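Local coordinates for protein PcyX_EBK42635 (Marine metagenome, PDB 5OWG) that probably catalyses the ferredoxin-dependent, four-electron reduction of a linear tetrapyrrole (bilin) in the synthesis of phycoerythrobilin, at residues 16-19 against 20-24; 35-38 against 39-43; 160-163 against 164-168; 174-177 against 178-182. One frame throughout, in Å; residues are numbered along the deposited sequence.

Each contact lies within one unbroken run of chain, so each closes only a helical turn or two, and along the sequence the four follow in series without nesting or crossing. Contact 1 sits on the N-terminal helix 14-28. Contact 2 shapes the loop between strands 30-32 and 47-53 and lies against helix 220-229. Contacts 3 and 4 belong to the two ends of helix 161-179, their centres about 21 Å apart. That helix packs beside helix 14-28: contact 1 touches contact 3 at Trp-17 and Cys-166, and contact 4 at Val-24 and Ile-177. Contacts 2 and 4 lie on opposite sides of the chain's centre, about 29 Å apart between centres.

Contact 1 (16-19 against 20-24); sequences KWKD and ETIEV
Lys-16 and Glu-20, one helical turn apart, meet through a stem of carbon and a charged end. In Glu-20 the CB stands beside the carbonyl of Lys-16, and CG lies closer to it, 3.2 Å from Lys-16 O. Chi1 (-55°) puts CG beside its own N, and a bend at chi2 (-58°) turns the carboxylate carbon CD to Lys-16 NZ. OE2 reaches that NZ at 3.2 Å in a salt bridge whose hydrogen bond is weak, while OE1 turns toward the backbone of Asp-19. Long, flexible chains suit this exposed surface, where a loose i to i+4 pair can form. A second pair lies next to it: Lys-18 curls round at its last two torsions so that NZ meets Asp-19 OD1 at 3.0 Å.

On the buried side Thr-21 OG1 donates to Trp-17 O at 2.8 Å, and the N of Thr-21 reaches the same oxygen at 3.0 Å from the opposite face of the carbonyl plane. Two donors thus hold the carbonyl oxygen of Trp-17, and the hydroxyl bonds to the helix's own backbone, which suits a buried threonine. The same OG1 sits over one face of the Trp-17 indole, 3.4 Å from CE2 and offset toward the rim. Ile-22 CD1 lies alongside Lys-18 CG at 4.1 Å, against the lysine's aliphatic stem.

Helix 14-28 lies on the central antiparallel sheet beside helix 161-179. Trp-17 wedges between Ala-169 and Val-170 of that helix and Trp-74, Ala-76 and Phe-93 of the sheet, while Lys-18 and Ile-22 rest on Val-64 and Leu-62 of strand 57-67.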
loop_
_atom_site.group_PDB
_atom_site.type_symbol
_atom_site.label_atom_id
_atom_site.label_comp_id
_atom_site.label_asym_id
_atom_site.label_seq_id
_atom_site.Cartn_x
_atom_site.Cartn_y
_atom_site.Cartn_z
ATOM N N LYS A 16 3.841 -10.077 -12.534
ATOM C CA LYS A 16 5.281 -9.912 -12.378
ATOM C C LYS A 16 5.590 -8.808 -11.376
ATOM O O LYS A 16 6.331 -9.018 -10.410
ATOM C CB LYS A 16 5.923 -9.609 -13.731
ATOM C CG LYS A 16 7.412 -9.337 -13.660
ATOM C CD LYS A 16 8.126 -9.881 -14.882
ATOM C CE LYS A 16 9.599 -9.535 -14.866
ATOM N NZ LYS A 16 10.279 -9.992 -13.619
ATOM N N TRP A 17 5.018 -7.619 -11.587
ATOM C CA TRP A 17 5.208 -6.527 -10.640
ATOM C C TRP A 17 4.843 -6.944 -9.223
ATOM O O TRP A 17 5.410 -6.424 -8.255
ATOM C CB TRP A 17 4.375 -5.313 -11.061
ATOM C CG TRP A 17 4.156 -4.338 -9.944
ATOM C CD1 TRP A 17 4.894 -3.224 -9.668
ATOM C CD2 TRP A 17 3.132 -4.399 -8.944
ATOM N NE1 TRP A 17 4.392 -2.587 -8.557
ATOM C CE2 TRP A 17 3.311 -3.290 -8.095
ATOM C CE3 TRP A 17 2.083 -5.287 -8.684
ATOM C CZ2 TRP A 17 2.480 -3.045 -7.004
ATOM C CZ3 TRP A 17 1.258 -5.039 -7.604
ATOM C CH2 TRP A 17 1.460 -3.927 -6.777
ATOM N N LYS A 18 3.902 -7.879 -9.076
ATOM C CA LYS A 18 3.489 -8.314 -7.748
ATOM C C LYS A 18 4.542 -9.207 -7.105
ATOM O O LYS A 18 4.862 -9.041 -5.922
ATOM C CB LYS A 18 2.148 -9.046 -7.828
ATOM C CG LYS A 18 1.573 -9.446 -6.475
ATOM C CD LYS A 18 0.250 -10.189 -6.608
ATOM C CE LYS A 18 0.399 -11.508 -7.355
ATOM N NZ LYS A 18 1.447 -12.382 -6.757
ATOM N N ASP A 19 5.094 -10.154 -7.867
ATOM C CA ASP A 19 6.131 -11.023 -7.323
ATOM C C ASP A 19 7.410 -10.245 -7.046
ATOM O O ASP A 19 8.071 -10.472 -6.025
ATOM C CB ASP A 19 6.398 -12.184 -8.281
ATOM C CG ASP A 19 5.226 -13.141 -8.377
ATOM O OD1 ASP A 19 4.190 -12.881 -7.728
ATOM O OD2 ASP A 19 5.341 -14.154 -9.097
ATOM N N GLU A 20 7.778 -9.322 -7.939
ATOM C CA GLU A 20 8.927 -8.465 -7.669
ATOM C C GLU A 20 8.683 -7.613 -6.430
ATOM O O GLU A 20 9.604 -7.371 -5.641
ATOM C CB GLU A 20 9.225 -7.573 -8.877
ATOM C CG GLU A 20 9.440 -8.310 -10.193
ATOM C CD GLU A 20 10.571 -9.317 -10.133
ATOM O OE1 GLU A 20 10.435 -10.328 -9.413
ATOM O OE2 GLU A 20 11.599 -9.097 -10.807
ATOM N N THR A 21 7.445 -7.148 -6.244
ATOM C CA THR A 21 7.108 -6.372 -5.055
ATOM C C THR A 21 7.256 -7.209 -3.790
ATOM O O THR A 21 7.800 -6.738 -2.784
ATOM C CB THR A 21 5.681 -5.826 -5.181
ATOM O OG1 THR A 21 5.671 -4.716 -6.086
ATOM C CG2 THR A 21 5.124 -5.377 -3.824
ATOM N N ILE A 22 6.774 -8.453 -3.817
ATOM C CA ILE A 22 6.840 -9.303 -2.633
ATOM C C ILE A 22 8.286 -9.663 -2.314
ATOM O O ILE A 22 8.665 -9.784 -1.144
ATOM C CB ILE A 22 5.972 -10.558 -2.830
ATOM C CG1 ILE A 22 4.499 -10.162 -2.960
ATOM C CG2 ILE A 22 6.144 -11.524 -1.661
ATOM C CD1 ILE A 22 3.597 -11.276 -3.443
ATOM N N GLU A 23 9.114 -9.847 -3.345
ATOM C CA GLU A 23 10.521 -10.157 -3.110
ATOM C C GLU A 23 11.216 -9.019 -2.373
ATOM O O GLU A 23 11.991 -9.254 -1.440
ATOM C CB GLU A 23 11.224 -10.445 -4.436
ATOM C CG GLU A 23 12.675 -10.896 -4.297
ATOM C CD GLU A 23 12.815 -12.209 -3.549
ATOM O OE1 GLU A 23 11.785 -12.875 -3.316
ATOM O OE2 GLU A 23 13.955 -12.576 -3.193
ATOM N N VAL A 24 10.950 -7.776 -2.778
ATOM C CA VAL A 24 11.568 -6.629 -2.117
ATOM C C VAL A 24 11.150 -6.576 -0.653
ATOM O O VAL A 24 11.985 -6.402 0.243
ATOM C CB VAL A 24 11.205 -5.327 -2.856
ATOM C CG1 VAL A 24 11.714 -4.105 -2.096
ATOM C CG2 VAL A 24 11.780 -5.345 -4.266
#

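Contact 2 (35-38 against 39-43); sequences PGME and RFNNE
Gly-36 and Arg-39 are joined by a tight backbone turn, Arg-39 N bonding to Gly-36 O at 3.2 Å, and Phe-40 N repeats the step to Met-37 O at 2.8 Å. These i to i+3 bonds make a short 3-10 turn in the loop between strands 30-32 and 47-53. Gly-36 leads into it with a positive phi (96°), a backbone shape in which a side chain would jam against the preceding carbonyl.

Arg-39 turns back over the opening of the turn: its NE gives a second bond to Gly-36 O, at 2.8 Å, in the carbonyl plane and close to the guanidinium plane. Two N-H groups of one residue thus hold this oxygen, while NH2 goes on to Asn-230 OD1. Met-37 and Phe-40, both buried, form a Met-aromatic contact with the sulfur at the ring's edge, SD lying 4.1 Å from CD2. Phe-226 of helix 220-229 also meets this ring edge-to-face. Asn-41 ND2 adds a weak bond to Met-37 O at 3.4 Å, but its OD1 is held by Asn-49 N, tying the loop to strand 47-53. Glu-38 bends back on the surface until its OE2 rests 3.3 Å from Arg-39 CG.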
loop_
_atom_site.group_PDB
_atom_site.type_symbol
_atom_site.label_atom_id
_atom_site.label_comp_id
_atom_site.label_asym_id
_atom_site.label_seq_id
_atom_site.Cartn_x
_atom_site.Cartn_y
_atom_site.Cartn_z
ATOM N N PRO A 35 -3.899 -7.990 13.381
ATOM C CA PRO A 35 -5.213 -8.381 13.907
ATOM C C PRO A 35 -6.344 -7.922 12.998
ATOM O O PRO A 35 -6.400 -6.762 12.581
ATOM C CB PRO A 35 -5.266 -7.683 15.271
ATOM C CG PRO A 35 -3.852 -7.488 15.656
ATOM C CD PRO A 35 -3.099 -7.262 14.382
ATOM N N GLY A 36 -7.257 -8.845 12.695
ATOM C CA GLY A 36 -8.415 -8.569 11.879
ATOM C C GLY A 36 -8.252 -8.926 10.414
ATOM O O GLY A 36 -9.254 -9.184 9.734
ATOM N N MET A 37 -7.015 -8.951 9.910
ATOM C CA MET A 37 -6.797 -9.168 8.486
ATOM C C MET A 37 -7.160 -10.579 8.047
ATOM O O MET A 37 -7.429 -10.791 6.859
ATOM C CB MET A 37 -5.339 -8.883 8.124
ATOM C CG MET A 37 -5.112 -8.677 6.633
ATOM S SD MET A 37 -5.775 -7.105 6.055
ATOM C CE MET A 37 -4.602 -5.951 6.768
ATOM N N GLU A 38 -7.174 -11.549 8.966
ATOM C CA GLU A 38 -7.555 -12.906 8.591
ATOM C C GLU A 38 -8.939 -12.950 7.960
ATOM O O GLU A 38 -9.249 -13.901 7.235
ATOM C CB GLU A 38 -7.500 -13.835 9.809
ATOM C CG GLU A 38 -8.627 -13.651 10.825
ATOM C CD GLU A 38 -8.558 -12.322 11.554
ATOM O OE1 GLU A 38 -7.460 -11.730 11.612
ATOM O OE2 GLU A 38 -9.601 -11.869 12.070
ATOM N N ARG A 39 -9.774 -11.942 8.218
ATOM C CA ARG A 39 -11.102 -11.878 7.622
ATOM C C ARG A 39 -11.066 -11.486 6.152
ATOM O O ARG A 39 -12.120 -11.481 5.507
ATOM C CB ARG A 39 -11.971 -10.876 8.385
ATOM C CG ARG A 39 -12.016 -11.094 9.889
ATOM C CD ARG A 39 -12.669 -9.915 10.592
ATOM N NE ARG A 39 -11.907 -8.680 10.419
ATOM C CZ ARG A 39 -12.338 -7.475 10.779
ATOM N NH1 ARG A 39 -13.534 -7.327 11.334
ATOM N NH2 ARG A 39 -11.572 -6.410 10.581
ATOM N N PHE A 40 -9.891 -11.148 5.609
ATOM C CA PHE A 40 -9.794 -10.635 4.247
ATOM C C PHE A 40 -8.740 -11.367 3.422
ATOM O O PHE A 40 -8.264 -10.828 2.417
ATOM C CB PHE A 40 -9.502 -9.133 4.269
ATOM C CG PHE A 40 -10.380 -8.369 5.214
ATOM C CD1 PHE A 40 -11.756 -8.362 5.047
ATOM C CD2 PHE A 40 -9.836 -7.661 6.273
ATOM C CE1 PHE A 40 -12.571 -7.664 5.916
ATOM C CE2 PHE A 40 -10.647 -6.959 7.146
ATOM C CZ PHE A 40 -12.015 -6.961 6.968
ATOM N N ASN A 41 -8.357 -12.571 3.832
ATOM C CA ASN A 41 -7.571 -13.483 3.004
ATOM C C ASN A 41 -8.490 -14.655 2.666
ATOM O O ASN A 41 -8.489 -15.683 3.346
ATOM C CB ASN A 41 -6.302 -13.943 3.716
ATOM C CG ASN A 41 -5.211 -12.886 3.705
ATOM O OD1 ASN A 41 -4.521 -12.698 2.703
ATOM N ND2 ASN A 41 -5.046 -12.193 4.825
ATOM N N ASN A 42 -9.283 -14.486 1.610
ATOM C CA ASN A 42 -10.303 -15.453 1.217
ATOM C C ASN A 42 -9.956 -15.964 -0.174
ATOM O O ASN A 42 -9.996 -15.204 -1.147
ATOM C CB ASN A 42 -11.692 -14.815 1.246
ATOM C CG ASN A 42 -12.811 -15.837 1.166
ATOM O OD1 ASN A 42 -12.739 -16.794 0.395
ATOM N ND2 ASN A 42 -13.853 -15.638 1.970
ATOM N N GLU A 43 -9.613 -17.252 -0.266
ATOM C CA GLU A 43 -9.197 -17.818 -1.545
ATOM C C GLU A 43 -10.318 -17.773 -2.576
ATOM O O GLU A 43 -10.050 -17.650 -3.776
ATOM C CB GLU A 43 -8.725 -19.260 -1.350
ATOM C CG GLU A 43 -7.631 -19.421 -0.311
ATOM C CD GLU A 43 -7.128 -20.847 -0.227
ATOM O OE1 GLU A 43 -7.591 -21.687 -1.027
ATOM O OE2 GLU A 43 -6.272 -21.128 0.636
#

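Contact 3 (160-163 against 164-168); sequences DELN and KICTM
Leu-162 and Cys-166 carry the inward-facing side of this turn, with Leu-162 CD1 against Cys-166 SG at 3.7 Å. A chi1 of -180° swings the leucine's branch to the side of its own carbonyl, and so along the helix toward the sulfur. SG also lies 3.3 Å from Leu-162 O. The small cysteine suits the buried position, set against Leu-162 and Trp-17. On another side of the helix Ile-165 CB lies 3.2 Å from Glu-161 O, whereas its CD1 sits by the end of the glutamate in a placement that is doubtful.

Asp-160 holds the N-cap position of helix 161-179, yet its side chain makes no capping bond; what it contributes here is its carbonyl, which takes the N-H of Lys-164 at 3.0 Å. Lys-164 CG lies 3.3 Å from that same oxygen, before the three bends of its chain carry the ammonium end off. From Glu-161 to Asn-163 the usual i to i+4 backbone bonds continue, the last from Thr-167 N to Asn-163 O at 3.1 Å.

Farther out, Asn-163 O also accepts from Arg-13 NH1, and the arginine side chain lies against Leu-162, Cys-166 and Thr-167. Leu-14 at the start of helix 14-28 and Val-102 in a loop also touch Leu-162, and Thr-167 O receives Ser-171 OG one turn on.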
loop_
_atom_site.group_PDB
_atom_site.type_symbol
_atom_site.label_atom_id
_atom_site.label_comp_id
_atom_site.label_asym_id
_atom_site.label_seq_id
_atom_site.Cartn_x
_atom_site.Cartn_y
_atom_site.Cartn_z
ATOM N N ASP A 160 3.315 -0.672 -22.897
ATOM C CA ASP A 160 4.572 0.027 -22.666
ATOM C C ASP A 160 4.442 0.923 -21.442
ATOM O O ASP A 160 5.306 0.909 -20.561
ATOM C CB ASP A 160 4.977 0.842 -23.896
ATOM C CG ASP A 160 5.682 0.003 -24.946
ATOM O OD1 ASP A 160 6.340 -0.993 -24.575
ATOM O OD2 ASP A 160 5.584 0.342 -26.145
ATOM N N GLU A 161 3.358 1.700 -21.374
ATOM C CA GLU A 161 3.107 2.500 -20.182
ATOM C C GLU A 161 2.955 1.614 -18.953
ATOM O O GLU A 161 3.288 2.034 -17.840
ATOM C CB GLU A 161 1.857 3.360 -20.379
ATOM C CG GLU A 161 1.754 4.532 -19.417
ATOM C CD GLU A 161 2.875 5.537 -19.605
ATOM O OE1 GLU A 161 3.005 6.082 -20.721
ATOM O OE2 GLU A 161 3.633 5.774 -18.642
ATOM N N LEU A 162 2.456 0.389 -19.133
ATOM C CA LEU A 162 2.408 -0.561 -18.028
ATOM C C LEU A 162 3.794 -1.101 -17.699
ATOM O O LEU A 162 4.072 -1.425 -16.539
ATOM C CB LEU A 162 1.459 -1.713 -18.368
ATOM C CG LEU A 162 1.301 -2.798 -17.300
ATOM C CD1 LEU A 162 0.687 -2.226 -16.029
ATOM C CD2 LEU A 162 0.464 -3.954 -17.827
ATOM N N ASN A 163 4.670 -1.207 -18.700
ATOM C CA ASN A 163 6.027 -1.686 -18.455
ATOM C C ASN A 163 6.812 -0.697 -17.600
ATOM O O ASN A 163 7.423 -1.079 -16.595
ATOM C CB ASN A 163 6.744 -1.931 -19.784
ATOM C CG ASN A 163 6.181 -3.117 -20.544
ATOM O OD1 ASN A 163 5.070 -3.572 -20.273
ATOM N ND2 ASN A 163 6.948 -3.621 -21.505
ATOM N N LYS A 164 6.805 0.581 -17.982
ATOM C CA LYS A 164 7.596 1.573 -17.260
ATOM C C LYS A 164 7.032 1.813 -15.863
ATOM O O LYS A 164 7.780 1.845 -14.879
ATOM C CB LYS A 164 7.650 2.884 -18.049
ATOM C CG LYS A 164 7.849 2.733 -19.560
ATOM C CD LYS A 164 9.005 1.809 -19.930
ATOM C CE LYS A 164 10.360 2.414 -19.595
ATOM N NZ LYS A 164 10.658 3.630 -20.404
ATOM N N ILE A 165 5.712 1.987 -15.759
ATOM C CA ILE A 165 5.090 2.285 -14.468
ATOM C C ILE A 165 5.443 1.212 -13.447
ATOM O O ILE A 165 5.815 1.511 -12.305
ATOM C CB ILE A 165 3.565 2.439 -14.632
ATOM C CG1 ILE A 165 3.195 3.910 -14.828
ATOM C CG2 ILE A 165 2.803 1.888 -13.422
ATOM C CD1 ILE A 165 3.887 4.577 -15.997
ATOM N N CYS A 166 5.328 -0.056 -13.840
ATOM C CA CYS A 166 5.628 -1.146 -12.918
ATOM C C CYS A 166 7.104 -1.154 -12.540
ATOM O O CYS A 166 7.454 -1.305 -11.364
ATOM C CB CYS A 166 5.219 -2.480 -13.542
ATOM S SG CYS A 166 3.429 -2.743 -13.630
ATOM N N THR A 167 7.988 -0.996 -13.529
ATOM C CA THR A 167 9.419 -0.930 -13.245
ATOM C C THR A 167 9.735 0.207 -12.280
ATOM O O THR A 167 10.520 0.034 -11.340
ATOM C CB THR A 167 10.198 -0.776 -14.556
ATOM O OG1 THR A 167 10.469 -2.073 -15.102
ATOM C CG2 THR A 167 11.519 -0.024 -14.356
ATOM N N MET A 168 9.133 1.377 -12.495
ATOM C CA MET A 168 9.320 2.493 -11.573
ATOM C C MET A 168 8.863 2.118 -10.170
ATOM O O MET A 168 9.627 2.212 -9.202
ATOM C CB MET A 168 8.545 3.714 -12.066
ATOM C CG MET A 168 9.070 4.344 -13.345
ATOM S SD MET A 168 7.726 4.919 -14.404
ATOM C CE MET A 168 6.757 5.881 -13.238
#

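Contact 4 (174-177 against 178-182)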
loop_
_atom_site.group_PDB
_atom_site.type_symbol
_atom_site.label_atom_id
_atom_site.label_comp_id
_atom_site.label_asym_id
_atom_site.label_seq_id
_atom_site.Cartn_x
_atom_site.Cartn_y
_atom_site.Cartn_z
ATOM N N ASN A 174 12.124 -0.199 -3.712
ATOM C CA ASN A 174 13.458 -0.534 -3.222
ATOM C C ASN A 174 14.193 0.708 -2.735
ATOM O O ASN A 174 14.930 0.656 -1.744
ATOM C CB ASN A 174 14.259 -1.228 -4.328
ATOM C CG ASN A 174 14.946 -2.493 -3.851
ATOM O OD1 ASN A 174 15.176 -2.683 -2.656
ATOM N ND2 ASN A 174 15.285 -3.368 -4.793
ATOM N N ASN A 175 14.002 1.838 -3.420
ATOM C CA ASN A 175 14.645 3.080 -3.010
ATOM C C ASN A 175 13.929 3.743 -1.839
ATOM O O ASN A 175 14.574 4.437 -1.044
ATOM C CB ASN A 175 14.722 4.045 -4.193
ATOM C CG ASN A 175 15.945 3.809 -5.053
ATOM O OD1 ASN A 175 17.016 4.343 -4.777
ATOM N ND2 ASN A 175 15.793 3.002 -6.098
ATOM N N TYR A 176 12.612 3.556 -1.716
ATOM C CA TYR A 176 11.894 4.104 -0.570
ATOM C C TYR A 176 12.328 3.420 0.720
ATOM O O TYR A 176 12.572 4.081 1.737
ATOM C CB TYR A 176 10.384 3.954 -0.766
ATOM C CG TYR A 176 9.568 4.376 0.440
ATOM C CD1 TYR A 176 9.150 5.693 0.595
ATOM C CD2 TYR A 176 9.217 3.459 1.426
ATOM C CE1 TYR A 176 8.405 6.084 1.693
ATOM C CE2 TYR A 176 8.474 3.841 2.531
ATOM C CZ TYR A 176 8.071 5.155 2.657
ATOM O OH TYR A 176 7.332 5.545 3.749
ATOM N N ILE A 177 12.428 2.091 0.694
ATOM C CA ILE A 177 12.802 1.333 1.882
ATOM C C ILE A 177 14.203 1.706 2.342
ATOM O O ILE A 177 14.539 1.556 3.522
ATOM C CB ILE A 177 12.678 -0.177 1.588
ATOM C CG1 ILE A 177 11.216 -0.532 1.300
ATOM C CG2 ILE A 177 13.200 -1.009 2.751
ATOM C CD1 ILE A 177 10.998 -1.925 0.741
ATOM N N ASP A 178 15.039 2.201 1.428
ATOM C CA ASP A 178 16.405 2.572 1.780
ATOM C C ASP A 178 16.474 3.983 2.354
ATOM O O ASP A 178 17.061 4.199 3.420
ATOM C CB ASP A 178 17.302 2.452 0.547
ATOM C CG ASP A 178 18.655 3.116 0.738
ATOM O OD1 ASP A 178 19.108 3.242 1.895
ATOM O OD2 ASP A 178 19.262 3.524 -0.274
ATOM N N LYS A 179 15.889 4.961 1.661
ATOM C CA LYS A 179 16.060 6.353 2.062
ATOM C C LYS A 179 15.225 6.719 3.282
ATOM O O LYS A 179 15.613 7.616 4.038
ATOM C CB LYS A 179 15.709 7.277 0.896
ATOM C CG LYS A 179 16.610 7.105 -0.316
ATOM C CD LYS A 179 16.164 7.979 -1.478
ATOM C CE LYS A 179 17.087 7.830 -2.680
ATOM N NZ LYS A 179 18.485 8.243 -2.379
ATOM N N ILE A 180 14.087 6.052 3.496
ATOM C CA ILE A 180 13.250 6.389 4.645
ATOM C C ILE A 180 14.019 6.189 5.943
ATOM O O ILE A 180 13.755 6.868 6.943
ATOM C CB ILE A 180 11.947 5.559 4.621
ATOM C CG1 ILE A 180 10.949 6.081 5.659
ATOM C CG2 ILE A 180 12.231 4.086 4.894
ATOM C CD1 ILE A 180 10.376 7.455 5.340
ATOM N N ARG A 181 14.982 5.264 5.952
ATOM C CA ARG A 181 15.776 5.023 7.152
ATOM C C ARG A 181 16.470 6.296 7.621
ATOM O O ARG A 181 16.630 6.517 8.827
ATOM C CB ARG A 181 16.804 3.923 6.883
ATOM C CG ARG A 181 16.196 2.572 6.534
ATOM C CD ARG A 181 17.045 1.809 5.526
ATOM N NE ARG A 181 18.356 1.444 6.052
ATOM C CZ ARG A 181 19.367 1.009 5.304
ATOM N NH1 ARG A 181 19.228 0.895 3.990
ATOM N NH2 ARG A 181 20.525 0.695 5.869
ATOM N N ASN A 182 16.878 7.151 6.682
ATOM C CA ASN A 182 17.667 8.338 7.000
ATOM C C ASN A 182 16.873 9.421 7.714
ATOM O O ASN A 182 17.421 10.503 7.955
ATOM C CB ASN A 182 18.263 8.929 5.722
ATOM C CG ASN A 182 19.279 8.016 5.076
ATOM O OD1 ASN A 182 20.151 7.463 5.745
ATOM N ND2 ASN A 182 19.172 7.852 3.762
#
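Tyr-176 and Ile-180 meet with the flat phenol ring under the branched chain: Ile-180 CB lies over one face, and CD1 reaches out to the hydroxyl end, 3.9 Å from OH. Phe-109 meets this ring edge-to-face, and OH bonds to Pro-89 O, so the buried phenol has a polar partner at its far end. The other flat group, the Asn-175 amide, gives its ND2 to Ser-171 O one turn back and lies beside the lysine stem, its OD1 4.1 Å from Lys-179 CE, while the lysine's charge, carried out on a chain extended until its last torsion, forms a cation-pi contact with Trp-122.

Ile-180 turns CG1 to the ring side (chi1 -169°), and CG2 is left between N and the carbonyl carbon, 3.2 Å from Tyr-176 O, the oxygen that accepts Ile-180 N at 3.0 Å. Here the C-terminal part of helix 161-179 lies against the central antiparallel sheet, on the same side as helix 14-28, as in the alpha/beta/alpha sandwich of ferredoxin-dependent bilin reductases. Leu-80 and Pro-82 of strand 73-82, with Leu-119 of helix 118-121, receive the apolar side.

Lys-179 N donates to Asn-175 O at 3.1 Å, and Asp-178 N makes a weak bond to the same oxygen. Arg-181 is bent at chi2 and chi3: its CD comes within 3.2 Å of Ile-177 O, and NH1 then turns back to Asp-178 OD1 at 3.1 Å in a salt bridge.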